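Local coordinates for protein interleukin 22 (PDB 4O6K) that probably acts as a secreted helical cytokine of the IL-10 family, signalling through class II cytokine receptors in zebrafish immune defence, at residues A[13-18]-A[76-81]; A[21-26]-A[125-130]; A[37-42]-A[137-142]; A[53-58]-A[84-89]. All blocks are in the same frame, centred on the assembly; numbering follows the deposited sequence.

Contact 1 (A[13-18]-A[76-81])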
loop_
_atom_site.group_PDB
_atom_site.type_symbol
_atom_site.label_atom_id
_atom_site.label_comp_id
_atom_site.label_asym_id
_atom_site.label_seq_id
_atom_site.Cartn_x
_atom_site.Cartn_y
_atom_site.Cartn_z
ATOM N N TRP A 13 6.483 2.572 -10.283
ATOM C CA TRP A 13 5.171 2.277 -10.849
ATOM C C TRP A 13 5.192 0.993 -11.674
ATOM O O TRP A 13 4.316 0.139 -11.532
ATOM C CB TRP A 13 4.688 3.439 -11.718
ATOM C CG TRP A 13 4.204 4.626 -10.936
ATOM C CD1 TRP A 13 4.906 5.764 -10.657
ATOM C CD2 TRP A 13 2.917 4.790 -10.329
ATOM N NE1 TRP A 13 4.132 6.627 -9.920
ATOM C CE2 TRP A 13 2.908 6.053 -9.704
ATOM C CE3 TRP A 13 1.769 3.992 -10.256
ATOM C CZ2 TRP A 13 1.797 6.537 -9.014
ATOM C CZ3 TRP A 13 0.668 4.475 -9.570
ATOM C CH2 TRP A 13 0.690 5.734 -8.958
ATOM N N ASN A 14 6.191 0.869 -12.542
ATOM C CA ASN A 14 6.363 -0.335 -13.349
ATOM C C ASN A 14 6.513 -1.593 -12.502
ATOM O O ASN A 14 5.888 -2.616 -12.783
ATOM C CB ASN A 14 7.573 -0.195 -14.270
ATOM C CG ASN A 14 7.837 -1.452 -15.073
ATOM O OD1 ASN A 14 7.075 -1.799 -15.976
ATOM N ND2 ASN A 14 8.925 -2.141 -14.752
ATOM N N ASP A 15 7.352 -1.510 -11.474
ATOM C CA ASP A 15 7.565 -2.628 -10.560
ATOM C C ASP A 15 6.265 -3.043 -9.881
ATOM O O ASP A 15 5.991 -4.231 -9.720
ATOM C CB ASP A 15 8.613 -2.265 -9.505
ATOM C CG ASP A 15 10.027 -2.303 -10.048
ATOM O OD1 ASP A 15 10.231 -2.871 -11.142
ATOM O OD2 ASP A 15 10.935 -1.765 -9.380
ATOM N N LEU A 16 5.472 -2.053 -9.482
ATOM C CA LEU A 16 4.183 -2.307 -8.848
ATOM C C LEU A 16 3.193 -2.935 -9.821
ATOM O O LEU A 16 2.421 -3.820 -9.450
ATOM C CB LEU A 16 3.613 -1.013 -8.271
ATOM C CG LEU A 16 4.386 -0.482 -7.064
ATOM C CD1 LEU A 16 3.908 0.901 -6.695
ATOM C CD2 LEU A 16 4.239 -1.429 -5.888
ATOM N N ALA A 17 3.214 -2.464 -11.063
ATOM C CA ALA A 17 2.390 -3.043 -12.117
ATOM C C ALA A 17 2.808 -4.485 -12.382
ATOM O O ALA A 17 1.967 -5.357 -12.602
ATOM C CB ALA A 17 2.488 -2.217 -13.387
ATOM N N ALA A 18 4.104 -4.699 -12.435
ATOM C CA ALA A 18 4.672 -6.020 -12.565
ATOM C C ALA A 18 4.161 -6.920 -11.420
ATOM O O ALA A 18 3.702 -7.980 -11.661
ATOM C CB ALA A 18 6.191 -5.957 -12.630
ATOM N N ILE A 76 10.018 -7.561 -5.310
ATOM C CA ILE A 76 9.348 -7.232 -4.047
ATOM C C ILE A 76 10.297 -6.628 -3.008
ATOM O O ILE A 76 9.888 -5.797 -2.196
ATOM C CB ILE A 76 8.640 -8.472 -3.433
ATOM C CG1 ILE A 76 7.655 -8.043 -2.342
ATOM C CG2 ILE A 76 9.643 -9.480 -2.883
ATOM C CD1 ILE A 76 6.817 -9.177 -1.795
ATOM N N ARG A 77 11.561 -7.037 -3.044
ATOM C CA ARG A 77 12.562 -6.520 -2.117
ATOM C C ARG A 77 12.832 -5.042 -2.380
ATOM O O ARG A 77 12.855 -4.233 -1.453
ATOM C CB ARG A 77 13.853 -7.336 -2.212
ATOM C CG ARG A 77 14.983 -6.822 -1.337
ATOM C CD ARG A 77 16.297 -7.485 -1.716
ATOM N NE ARG A 77 16.758 -7.083 -3.042
ATOM C CZ ARG A 77 17.555 -6.048 -3.280
ATOM N NH1 ARG A 77 17.987 -5.294 -2.278
ATOM N NH2 ARG A 77 17.920 -5.765 -4.523
ATOM N N ASN A 78 13.036 -4.698 -3.647
ATOM C CA ASN A 78 13.287 -3.314 -4.026
ATOM C C ASN A 78 12.053 -2.442 -3.832
ATOM O O ASN A 78 12.159 -1.284 -3.430
ATOM C CB ASN A 78 13.754 -3.238 -5.481
ATOM C CG ASN A 78 14.486 -1.947 -5.791
ATOM O OD1 ASN A 78 15.651 -1.780 -5.433
ATOM N ND2 ASN A 78 13.802 -1.026 -6.460
ATOM N N VAL A 79 10.883 -3.003 -4.125
ATOM C CA VAL A 79 9.620 -2.311 -3.890
ATOM C C VAL A 79 9.428 -1.976 -2.413
ATOM O O VAL A 79 9.160 -0.827 -2.064
ATOM C CB VAL A 79 8.422 -3.145 -4.380
ATOM C CG1 VAL A 79 7.112 -2.522 -3.919
ATOM C CG2 VAL A 79 8.455 -3.277 -5.894
ATOM N N ARG A 80 9.582 -2.980 -1.552
ATOM C CA ARG A 80 9.413 -2.801 -0.112
ATOM C C ARG A 80 10.343 -1.730 0.449
ATOM O O ARG A 80 9.923 -0.888 1.244
ATOM C CB ARG A 80 9.638 -4.123 0.626
ATOM C CG ARG A 80 9.413 -4.026 2.130
ATOM C CD ARG A 80 9.802 -5.307 2.862
ATOM N NE ARG A 80 11.217 -5.636 2.712
ATOM C CZ ARG A 80 11.680 -6.577 1.896
ATOM N NH1 ARG A 80 10.839 -7.289 1.158
ATOM N NH2 ARG A 80 12.983 -6.810 1.821
ATOM N N GLU A 81 11.604 -1.768 0.034
ATOM C CA GLU A 81 12.590 -0.797 0.497
ATOM C C GLU A 81 12.220 0.608 0.036
ATOM O O GLU A 81 12.356 1.574 0.788
ATOM C CB GLU A 81 13.990 -1.172 0.007
ATOM C CG GLU A 81 14.558 -2.415 0.674
ATOM C CD GLU A 81 15.889 -2.840 0.089
ATOM O OE1 GLU A 81 16.584 -1.982 -0.497
ATOM O OE2 GLU A 81 16.243 -4.031 0.219
HETATM O O HOH W 1 11.384 0.392 -8.264
#
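The carboxylate of D15 and the amide of N78 approach each other obliquely across the gap between helix 10-24 and helix 76-93, their planes 89° apart. OD2 of D15 and ND2 of N78 stay 4.2 Å apart, so no direct bond joins them. A water lies near both, at a doubtfully short 2.5 Å from D15 OD2 and only weakly bonded to N78 ND2. Of the flat groups farther along, the W13 indole meets the Y134 ring edge-to-face, while the guanidinium of R80 has the carbonyl O of R77 above one face, displaced toward its rim.

On the buried side of the contact, V79 divides its two methyls between neighbouring residues of the other helix. CG1, anti to the backbone N (chi1 170°), meets L16 CD2 at 3.7 Å, and CG2 rests against D15 CB at 3.8 Å. The leucine and valine side chains cross at a slant, and L16 also packs on T130, N131 and Y134 of helix 130-140. The axes of the two segments approach to 10.1 Å at an N-to-C angle of 128°.

The chemistry is layered: apolar contact on the buried side, a hydrated polar pair on the outer side. With the water link weak at one end and doubtful at the other, the polar pair probably contributes less to the grip than the methyl packing of V79.

Contact 2 (A[21-26]-A[125-130])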
loop_
_atom_site.group_PDB
_atom_site.type_symbol
_atom_site.label_atom_id
_atom_site.label_comp_id
_atom_site.label_asym_id
_atom_site.label_seq_id
_atom_site.Cartn_x
_atom_site.Cartn_y
_atom_site.Cartn_z
ATOM N N ASP A 21 0.418 -7.819 -11.986
ATOM C CA ASP A 21 0.230 -8.758 -13.087
ATOM C C ASP A 21 0.546 -10.185 -12.649
ATOM O O ASP A 21 -0.159 -11.127 -13.009
ATOM C CB ASP A 21 1.103 -8.373 -14.283
ATOM C CG ASP A 21 0.738 -9.138 -15.540
ATOM O OD1 ASP A 21 -0.452 -9.480 -15.701
ATOM O OD2 ASP A 21 1.640 -9.404 -16.362
ATOM N N THR A 22 1.569 -10.350 -11.845
ATOM C CA THR A 22 1.998 -11.639 -11.328
ATOM C C THR A 22 0.980 -12.188 -10.334
ATOM O O THR A 22 0.499 -13.224 -10.492
ATOM C CB THR A 22 3.412 -11.541 -10.662
ATOM O OG1 THR A 22 4.380 -11.230 -11.619
ATOM C CG2 THR A 22 3.798 -12.777 -10.016
ATOM N N ALA A 23 0.672 -11.428 -9.305
ATOM C CA ALA A 23 -0.283 -11.788 -8.309
ATOM C C ALA A 23 -1.596 -12.170 -8.935
ATOM O O ALA A 23 -2.207 -13.071 -8.484
ATOM C CB ALA A 23 -0.490 -10.650 -7.347
ATOM N N ARG A 24 -2.033 -11.471 -9.964
ATOM C CA ARG A 24 -3.355 -11.677 -10.492
ATOM C C ARG A 24 -3.435 -12.785 -11.558
ATOM O O ARG A 24 -4.496 -13.246 -11.908
ATOM C CB ARG A 24 -3.976 -10.360 -10.932
ATOM C CG ARG A 24 -3.905 -10.111 -12.395
ATOM C CD ARG A 24 -4.680 -8.891 -12.815
ATOM N NE ARG A 24 -4.639 -8.799 -14.253
ATOM C CZ ARG A 24 -5.519 -9.339 -15.076
ATOM N NH1 ARG A 24 -6.557 -10.059 -14.644
ATOM N NH2 ARG A 24 -5.350 -9.168 -16.350
ATOM N N ASN A 25 -2.285 -13.189 -12.046
ATOM C CA ASN A 25 -2.169 -14.393 -12.830
ATOM C C ASN A 25 -2.097 -15.637 -11.949
ATOM O O ASN A 25 -1.428 -16.564 -12.302
ATOM C CB ASN A 25 -0.933 -14.313 -13.714
ATOM C CG ASN A 25 -0.985 -15.258 -14.874
ATOM O OD1 ASN A 25 -1.919 -15.247 -15.635
ATOM N ND2 ASN A 25 0.032 -16.064 -15.019
ATOM N N GLU A 26 -2.747 -15.633 -10.789
ATOM C CA GLU A 26 -2.856 -16.749 -9.860
ATOM C C GLU A 26 -4.312 -16.998 -9.483
ATOM O O GLU A 26 -5.146 -16.097 -9.564
ATOM C CB GLU A 26 -2.028 -16.482 -8.604
ATOM C CG GLU A 26 -0.566 -16.192 -8.882
ATOM C CD GLU A 26 0.292 -17.440 -8.825
ATOM O OE1 GLU A 26 0.935 -17.770 -9.843
ATOM O OE2 GLU A 26 0.342 -18.076 -7.752
ATOM N N LYS A 125 -3.224 -11.416 -2.842
ATOM C CA LYS A 125 -4.315 -10.489 -3.117
ATOM C C LYS A 125 -3.948 -9.061 -2.724
ATOM O O LYS A 125 -4.130 -8.129 -3.507
ATOM C CB LYS A 125 -5.585 -10.927 -2.385
ATOM C CG LYS A 125 -6.815 -10.117 -2.753
ATOM C CD LYS A 125 -8.062 -10.669 -2.082
ATOM C CE LYS A 125 -9.310 -9.980 -2.601
ATOM N NZ LYS A 125 -9.404 -10.060 -4.084
ATOM N N ALA A 126 -3.434 -8.899 -1.509
ATOM C CA ALA A 126 -3.010 -7.591 -1.020
ATOM C C ALA A 126 -1.843 -7.044 -1.839
ATOM O O ALA A 126 -1.778 -5.845 -2.115
ATOM C CB ALA A 126 -2.634 -7.672 0.451
ATOM N N ILE A 127 -0.924 -7.929 -2.214
ATOM C CA ILE A 127 0.209 -7.566 -3.063
ATOM C C ILE A 127 -0.264 -6.960 -4.381
ATOM O O ILE A 127 0.272 -5.949 -4.843
ATOM C CB ILE A 127 1.109 -8.792 -3.346
ATOM C CG1 ILE A 127 2.049 -9.042 -2.165
ATOM C CG2 ILE A 127 1.935 -8.587 -4.602
ATOM C CD1 ILE A 127 2.740 -10.385 -2.208
ATOM N N GLY A 128 -1.288 -7.568 -4.969
ATOM C CA GLY A 128 -1.863 -7.076 -6.207
ATOM C C GLY A 128 -2.532 -5.723 -6.048
ATOM O O GLY A 128 -2.749 -5.010 -7.028
ATOM N N GLU A 129 -2.863 -5.370 -4.811
ATOM C CA GLU A 129 -3.530 -4.105 -4.530
ATOM C C GLU A 129 -2.551 -2.989 -4.171
ATOM O O GLU A 129 -2.958 -1.847 -3.971
ATOM C CB GLU A 129 -4.540 -4.290 -3.395
ATOM C CG GLU A 129 -5.652 -5.279 -3.710
ATOM C CD GLU A 129 -6.706 -5.339 -2.622
ATOM O OE1 GLU A 129 -6.856 -4.345 -1.885
ATOM O OE2 GLU A 129 -7.386 -6.380 -2.504
ATOM N N THR A 130 -1.264 -3.318 -4.104
ATOM C CA THR A 130 -0.243 -2.342 -3.725
ATOM C C THR A 130 -0.192 -1.165 -4.697
ATOM O O THR A 130 -0.015 -0.017 -4.287
ATOM C CB THR A 130 1.156 -2.983 -3.648
ATOM O OG1 THR A 130 1.078 -4.227 -2.942
ATOM C CG2 THR A 130 2.126 -2.059 -2.932
#
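Two helices of the cytokine bundle meet near their C-terminal ends, helix 10-24 with A23 and helix 119-128 with I127 and G128. The chain is the C-terminal portion of a longer protein, probably its mature cytokine domain. The backbones come close: the CA atoms of A23 and G128 are 5.4 Å apart. The A23 methyl does the touching. Its CB lies 4.0 Å from G128 N and equally near G128 CA, against main chain with no side chain between. Alongside, the same CB meets I127 CG2 at a looser 4.2 Å. Y73, from a loop, packs on both A23 and I127.

Just past the glycine the chain turns from helix 119-128 into helix 130-140. The carbonyl O of I127 takes two bonds from one residue, from T130 OG1 at 2.7 Å and from T130 N at 3.1 Å. Both donors approach from the same face of the carbonyl; the hydroxyl is tilted 32° out of its plane and makes a C=O...donor angle of 113°. The double grip ties the turn back to the preceding helix. Beside it, G128 O is hydrogen-bonded to T20 OG1, which also pairs with L16 O, a further tie to helix 10-24, and the E129 carboxylate accepts from the backbone N atoms of L33 and L34.

Helix ends packed together in this way belong to the all-helical bundle of an IL-10-type cytokine.

Contact 3 (A[37-42]-A[137-142])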
loop_
_atom_site.group_PDB
_atom_site.type_symbol
_atom_site.label_atom_id
_atom_site.label_comp_id
_atom_site.label_asym_id
_atom_site.label_seq_id
_atom_site.Cartn_x
_atom_site.Cartn_y
_atom_site.Cartn_z
ATOM N N PHE A 37 -10.958 4.316 -1.812
ATOM C CA PHE A 37 -10.930 5.770 -1.737
ATOM C C PHE A 37 -11.388 6.363 -3.061
ATOM O O PHE A 37 -10.745 6.169 -4.092
ATOM C CB PHE A 37 -9.527 6.277 -1.395
ATOM C CG PHE A 37 -9.197 6.223 0.070
ATOM C CD1 PHE A 37 -8.890 5.021 0.685
ATOM C CD2 PHE A 37 -9.188 7.382 0.832
ATOM C CE1 PHE A 37 -8.582 4.973 2.033
ATOM C CE2 PHE A 37 -8.882 7.341 2.179
ATOM C CZ PHE A 37 -8.578 6.136 2.780
ATOM N N SER A 38 -12.501 7.088 -3.029
ATOM C CA SER A 38 -12.990 7.779 -4.212
ATOM C C SER A 38 -12.146 9.018 -4.483
ATOM O O SER A 38 -11.309 9.396 -3.662
ATOM C CB SER A 38 -14.461 8.167 -4.046
ATOM O OG SER A 38 -14.611 9.165 -3.052
ATOM N N HIS A 39 -12.363 9.636 -5.639
ATOM C CA HIS A 39 -11.670 10.868 -5.996
ATOM C C HIS A 39 -11.898 11.952 -4.946
ATOM O O HIS A 39 -10.967 12.654 -4.555
ATOM C CB HIS A 39 -12.126 11.365 -7.368
ATOM C CG HIS A 39 -11.622 12.731 -7.711
ATOM N ND1 HIS A 39 -10.406 12.945 -8.325
ATOM C CD2 HIS A 39 -12.168 13.956 -7.523
ATOM C CE1 HIS A 39 -10.225 14.241 -8.500
ATOM N NE2 HIS A 39 -11.280 14.879 -8.021
ATOM N N ASP A 40 -13.143 12.079 -4.499
ATOM C CA ASP A 40 -13.496 13.054 -3.475
ATOM C C ASP A 40 -12.806 12.756 -2.148
ATOM O O ASP A 40 -12.308 13.661 -1.478
ATOM C CB ASP A 40 -15.013 13.091 -3.278
ATOM C CG ASP A 40 -15.728 13.823 -4.396
ATOM O OD1 ASP A 40 -15.097 14.444 -5.252
ATOM O OD2 ASP A 40 -17.055 13.753 -4.396
ATOM N N MET A 41 -12.788 11.480 -1.777
ATOM C CA MET A 41 -12.162 11.042 -0.534
ATOM C C MET A 41 -10.664 11.339 -0.512
ATOM O O MET A 41 -10.115 11.731 0.517
ATOM C CB MET A 41 -12.399 9.547 -0.316
ATOM C CG MET A 41 -13.252 9.225 0.901
ATOM S SD MET A 41 -13.454 7.453 1.163
ATOM C CE MET A 41 -14.366 6.996 -0.309
ATOM N N LEU A 42 -10.009 11.150 -1.654
ATOM C CA LEU A 42 -8.575 11.400 -1.767
ATOM C C LEU A 42 -8.225 12.878 -1.597
ATOM O O LEU A 42 -7.093 13.218 -1.252
ATOM C CB LEU A 42 -8.053 10.889 -3.112
ATOM C CG LEU A 42 -8.011 9.366 -3.260
ATOM C CD1 LEU A 42 -7.689 8.964 -4.692
ATOM C CD2 LEU A 42 -7.006 8.763 -2.291
ATOM N N LEU A 137 -1.873 7.258 -2.435
ATOM C CA LEU A 137 -0.811 8.095 -1.892
ATOM C C LEU A 137 -0.438 9.209 -2.864
ATOM O O LEU A 137 -0.302 10.364 -2.469
ATOM C CB LEU A 137 0.418 7.247 -1.563
ATOM C CG LEU A 137 0.220 6.245 -0.425
ATOM C CD1 LEU A 137 1.344 5.225 -0.404
ATOM C CD2 LEU A 137 0.127 6.975 0.905
ATOM N N PHE A 138 -0.267 8.848 -4.131
ATOM C CA PHE A 138 0.089 9.810 -5.171
ATOM C C PHE A 138 -0.868 11.000 -5.197
ATOM O O PHE A 138 -0.437 12.148 -5.240
ATOM C CB PHE A 138 0.107 9.124 -6.543
ATOM C CG PHE A 138 0.626 9.993 -7.659
ATOM C CD1 PHE A 138 -0.216 10.870 -8.327
ATOM C CD2 PHE A 138 1.954 9.925 -8.046
ATOM C CE1 PHE A 138 0.257 11.662 -9.356
ATOM C CE2 PHE A 138 2.432 10.717 -9.073
ATOM C CZ PHE A 138 1.582 11.585 -9.728
ATOM N N GLU A 139 -2.166 10.720 -5.167
ATOM C CA GLU A 139 -3.169 11.772 -5.282
ATOM C C GLU A 139 -3.403 12.529 -3.975
ATOM O O GLU A 139 -3.527 13.752 -3.977
ATOM C CB GLU A 139 -4.487 11.189 -5.797
ATOM C CG GLU A 139 -4.355 10.560 -7.173
ATOM C CD GLU A 139 -5.649 10.578 -7.959
ATOM O OE1 GLU A 139 -6.690 10.968 -7.391
ATOM O OE2 GLU A 139 -5.620 10.210 -9.152
ATOM N N SER A 140 -3.455 11.808 -2.860
ATOM C CA SER A 140 -3.787 12.424 -1.579
ATOM C C SER A 140 -2.607 13.151 -0.933
ATOM O O SER A 140 -2.803 14.092 -0.158
ATOM C CB SER A 140 -4.327 11.371 -0.612
ATOM O OG SER A 140 -3.330 10.425 -0.263
ATOM N N CYS A 141 -1.390 12.724 -1.257
ATOM C CA CYS A 141 -0.192 13.339 -0.691
ATOM C C CYS A 141 0.404 14.455 -1.557
ATOM O O CYS A 141 1.588 14.701 -1.480
ATOM C CB CYS A 141 0.893 12.290 -0.413
ATOM S SG CYS A 141 0.345 10.945 0.653
ATOM N N THR A 142 -0.389 15.119 -2.392
ATOM C CA THR A 142 0.117 16.292 -3.110
ATOM C C THR A 142 -0.121 17.544 -2.273
ATOM O O THR A 142 -1.246 17.793 -1.853
ATOM C CB THR A 142 -0.548 16.493 -4.519
ATOM O OG1 THR A 142 -1.971 16.621 -4.393
ATOM C CG2 THR A 142 -0.265 15.362 -5.405
HETATM O O HOH W 2 -5.548 15.235 -0.126
#
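A van der Waals contact, with a water at its margin, joins the short helix 39-42 to the C-terminal end of helix 130-140, with L42 set against E139 and S140. The leucine straddles the pair: CD1 lies 3.5 Å from E139 OE1, and CD2 reaches S140 CB at 4.1 Å. With CG anti to its carbonyl carbon (chi1 -71°), L42 turns both methyls to the facing helix, where H135 and Y136 cover it further. Its backbone joins in, since L42 O sits 3.4 Å from S140 CA in a CA-H...O contact. Water lies 2.8 Å from L42 O and 3.0 Å from S140 O, placed to bridge the two carbonyls, although other acceptors may compete for its protons.

Each side has its own fastening. S38 is the N-cap of the short helix, its OG accepting from M41 N at an angle of 160°. The S140 hydroxyl turns back onto Y136 O of its own helix. C141, next along, forms a disulfide with C48.

H39 ND1 stops 4.3 Å from E139 OE1, which could give a mild attraction were the ring protonated. Direct cohesion is van der Waals contact of L42 with E139 and S140, plus the CA-H...O contact and a possible water bridge, while the nearby disulfide supplies a covalent tie.

Contact 4 (A[53-58]-A[84-89])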
loop_
_atom_site.group_PDB
_atom_site.type_symbol
_atom_site.label_atom_id
_atom_site.label_comp_id
_atom_site.label_asym_id
_atom_site.label_seq_id
_atom_site.Cartn_x
_atom_site.Cartn_y
_atom_site.Cartn_z
ATOM N N ARG A 53 -0.466 5.012 6.783
ATOM C CA ARG A 53 -0.479 4.094 7.910
ATOM C C ARG A 53 -0.735 2.681 7.396
ATOM O O ARG A 53 -0.202 1.704 7.925
ATOM C CB ARG A 53 -1.543 4.502 8.930
ATOM C CG ARG A 53 -1.269 3.973 10.319
ATOM C CD ARG A 53 -0.015 4.670 10.831
ATOM N NE ARG A 53 0.611 4.019 11.973
ATOM C CZ ARG A 53 1.329 4.669 12.883
ATOM N NH1 ARG A 53 1.505 5.980 12.772
ATOM N NH2 ARG A 53 1.875 4.014 13.899
ATOM N N ILE A 54 -1.572 2.588 6.367
ATOM C CA ILE A 54 -1.827 1.327 5.680
ATOM C C ILE A 54 -0.563 0.853 4.963
ATOM O O ILE A 54 -0.263 -0.343 4.928
ATOM C CB ILE A 54 -2.986 1.465 4.668
ATOM C CG1 ILE A 54 -4.297 1.763 5.399
ATOM C CG2 ILE A 54 -3.127 0.207 3.825
ATOM C CD1 ILE A 54 -5.472 2.015 4.472
ATOM N N LEU A 55 0.182 1.805 4.409
ATOM C CA LEU A 55 1.449 1.514 3.742
ATOM C C LEU A 55 2.424 0.893 4.735
ATOM O O LEU A 55 3.158 -0.039 4.402
ATOM C CB LEU A 55 2.046 2.781 3.128
ATOM C CG LEU A 55 3.379 2.586 2.405
ATOM C CD1 LEU A 55 3.233 1.573 1.280
ATOM C CD2 LEU A 55 3.906 3.910 1.876
ATOM N N LYS A 56 2.425 1.430 5.953
ATOM C CA LYS A 56 3.246 0.912 7.043
ATOM C C LYS A 56 2.964 -0.559 7.295
ATOM O O LYS A 56 3.882 -1.371 7.427
ATOM C CB LYS A 56 2.973 1.694 8.329
ATOM C CG LYS A 56 3.760 1.221 9.541
ATOM C CD LYS A 56 3.615 2.221 10.678
ATOM C CE LYS A 56 4.391 1.779 11.907
ATOM N NZ LYS A 56 5.827 1.567 11.568
ATOM N N TYR A 57 1.679 -0.890 7.350
ATOM C CA TYR A 57 1.234 -2.261 7.553
ATOM C C TYR A 57 1.653 -3.149 6.387
ATOM O O TYR A 57 2.019 -4.310 6.580
ATOM C CB TYR A 57 -0.281 -2.309 7.745
ATOM C CG TYR A 57 -0.772 -3.589 8.380
ATOM C CD1 TYR A 57 -0.802 -3.732 9.761
ATOM C CD2 TYR A 57 -1.202 -4.655 7.602
ATOM C CE1 TYR A 57 -1.249 -4.899 10.351
ATOM C CE2 TYR A 57 -1.651 -5.827 8.182
ATOM C CZ TYR A 57 -1.672 -5.944 9.558
ATOM O OH TYR A 57 -2.116 -7.108 10.143
ATOM N N TYR A 58 1.588 -2.596 5.179
ATOM C CA TYR A 58 2.018 -3.297 3.973
ATOM C C TYR A 58 3.487 -3.700 4.042
ATOM O O TYR A 58 3.846 -4.830 3.713
ATOM C CB TYR A 58 1.782 -2.426 2.736
ATOM C CG TYR A 58 0.601 -2.847 1.893
ATOM C CD1 TYR A 58 -0.699 -2.541 2.275
ATOM C CD2 TYR A 58 0.786 -3.549 0.708
ATOM C CE1 TYR A 58 -1.779 -2.923 1.502
ATOM C CE2 TYR A 58 -0.286 -3.935 -0.070
ATOM C CZ TYR A 58 -1.567 -3.622 0.330
ATOM O OH TYR A 58 -2.637 -4.006 -0.443
ATOM N N HIS A 84 9.162 1.641 2.035
ATOM C CA HIS A 84 9.560 1.989 3.394
ATOM C C HIS A 84 10.048 3.432 3.471
ATOM O O HIS A 84 9.698 4.164 4.396
ATOM C CB HIS A 84 10.649 1.044 3.902
ATOM C CG HIS A 84 11.173 1.407 5.257
ATOM N ND1 HIS A 84 10.372 1.442 6.379
ATOM C CD2 HIS A 84 12.413 1.759 5.670
ATOM C CE1 HIS A 84 11.098 1.797 7.425
ATOM N NE2 HIS A 84 12.339 1.995 7.022
ATOM N N ARG A 85 10.860 3.829 2.495
ATOM C CA ARG A 85 11.368 5.194 2.421
ATOM C C ARG A 85 10.228 6.202 2.316
ATOM O O ARG A 85 10.244 7.240 2.976
ATOM C CB ARG A 85 12.324 5.347 1.235
ATOM C CG ARG A 85 13.619 4.564 1.382
ATOM C CD ARG A 85 14.590 4.871 0.254
ATOM N NE ARG A 85 15.809 4.075 0.353
ATOM C CZ ARG A 85 16.033 2.962 -0.339
ATOM N NH1 ARG A 85 15.121 2.511 -1.189
ATOM N NH2 ARG A 85 17.172 2.301 -0.182
ATOM N N VAL A 86 9.244 5.890 1.477
ATOM C CA VAL A 86 8.055 6.724 1.336
ATOM C C VAL A 86 7.305 6.843 2.662
ATOM O O VAL A 86 6.977 7.945 3.103
ATOM C CB VAL A 86 7.100 6.164 0.264
ATOM C CG1 VAL A 86 5.792 6.944 0.252
ATOM C CG2 VAL A 86 7.763 6.195 -1.107
ATOM N N GLU A 87 7.038 5.698 3.282
ATOM C CA GLU A 87 6.329 5.641 4.557
ATOM C C GLU A 87 7.034 6.455 5.640
ATOM O O GLU A 87 6.389 7.179 6.398
ATOM C CB GLU A 87 6.170 4.184 5.004
ATOM C CG GLU A 87 5.195 3.968 6.156
ATOM C CD GLU A 87 5.815 4.250 7.512
ATOM O OE1 GLU A 87 6.997 3.896 7.706
ATOM O OE2 GLU A 87 5.124 4.824 8.380
ATOM N N GLN A 88 8.355 6.328 5.714
ATOM C CA GLN A 88 9.137 7.042 6.718
ATOM C C GLN A 88 9.032 8.557 6.560
ATOM O O GLN A 88 8.884 9.278 7.547
ATOM C CB GLN A 88 10.601 6.604 6.664
ATOM C CG GLN A 88 10.850 5.250 7.307
ATOM C CD GLN A 88 10.433 5.220 8.768
ATOM O OE1 GLN A 88 9.485 4.529 9.143
ATOM N NE2 GLN A 88 11.141 5.975 9.599
ATOM N N GLU A 89 9.113 9.037 5.323
ATOM C CA GLU A 89 8.992 10.469 5.066
ATOM C C GLU A 89 7.590 10.978 5.384
ATOM O O GLU A 89 7.430 12.047 5.977
ATOM C CB GLU A 89 9.330 10.800 3.614
ATOM C CG GLU A 89 9.262 12.292 3.309
ATOM C CD GLU A 89 9.818 12.645 1.946
ATOM O OE1 GLU A 89 10.308 11.736 1.245
ATOM O OE2 GLU A 89 9.769 13.839 1.578
#
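E87 CG stands anti to the backbone N (chi1 -167°), out toward helix 47-62, and a bend at chi2 (-82°) then brings the carboxylate across the K56 chain. L55, also anti at chi1 (180°), sends CD2 the other way past the glutamate. E87 CG therefore rests 3.7 Å from K56 CA, nearly on the backbone, and OE2 lies 3.8 Å from K56 CD, beside the lysine's methylenes. The K56 chain runs straight until it bends at its last torsion, which leaves NZ 4.6 Å from E87 OE2: opposite charges near each other but short of a salt bridge.

On the inner side, L55 CD2 touches both V86 CG1 and E87 CB, each 3.9 Å away. This is helix-on-helix packing in the cytokine bundle, between helix 47-62 and helix 76-93; the segment axes approach to 9.3 Å and run obliquely antiparallel. L83 and L137 also pack on L55, and P6 of the N-terminal loop lies on V86. Were E87 replaced by an alanine, K56 CA would probably lose its cover and the ammonium its nearby negative charge. R53 keeps its guanidinium farther from the E87 carboxylate and makes a long, weak ion pair with D97.

In the fold
From the N terminus, helix 10-24 enters two contacts in turn: contact 1 closes a loop to the start of helix 76-93, and contact 2 a longer one to the end of helix 119-128. Contact 3 then joins helix 39-42 to the tail of helix 130-140. These three loops cross one another. Contact 4, between helices 47-62 and 76-93, crosses contact 1 but nests inside the loops of contacts 2 and 3. Side chains bridge neighbouring contacts: L16 meets T130, W13 meets F138, and L55 meets L137. Y58 OH probably bonds to A126 O, linking contacts 4 and 2, whose centres are about 19 Å apart.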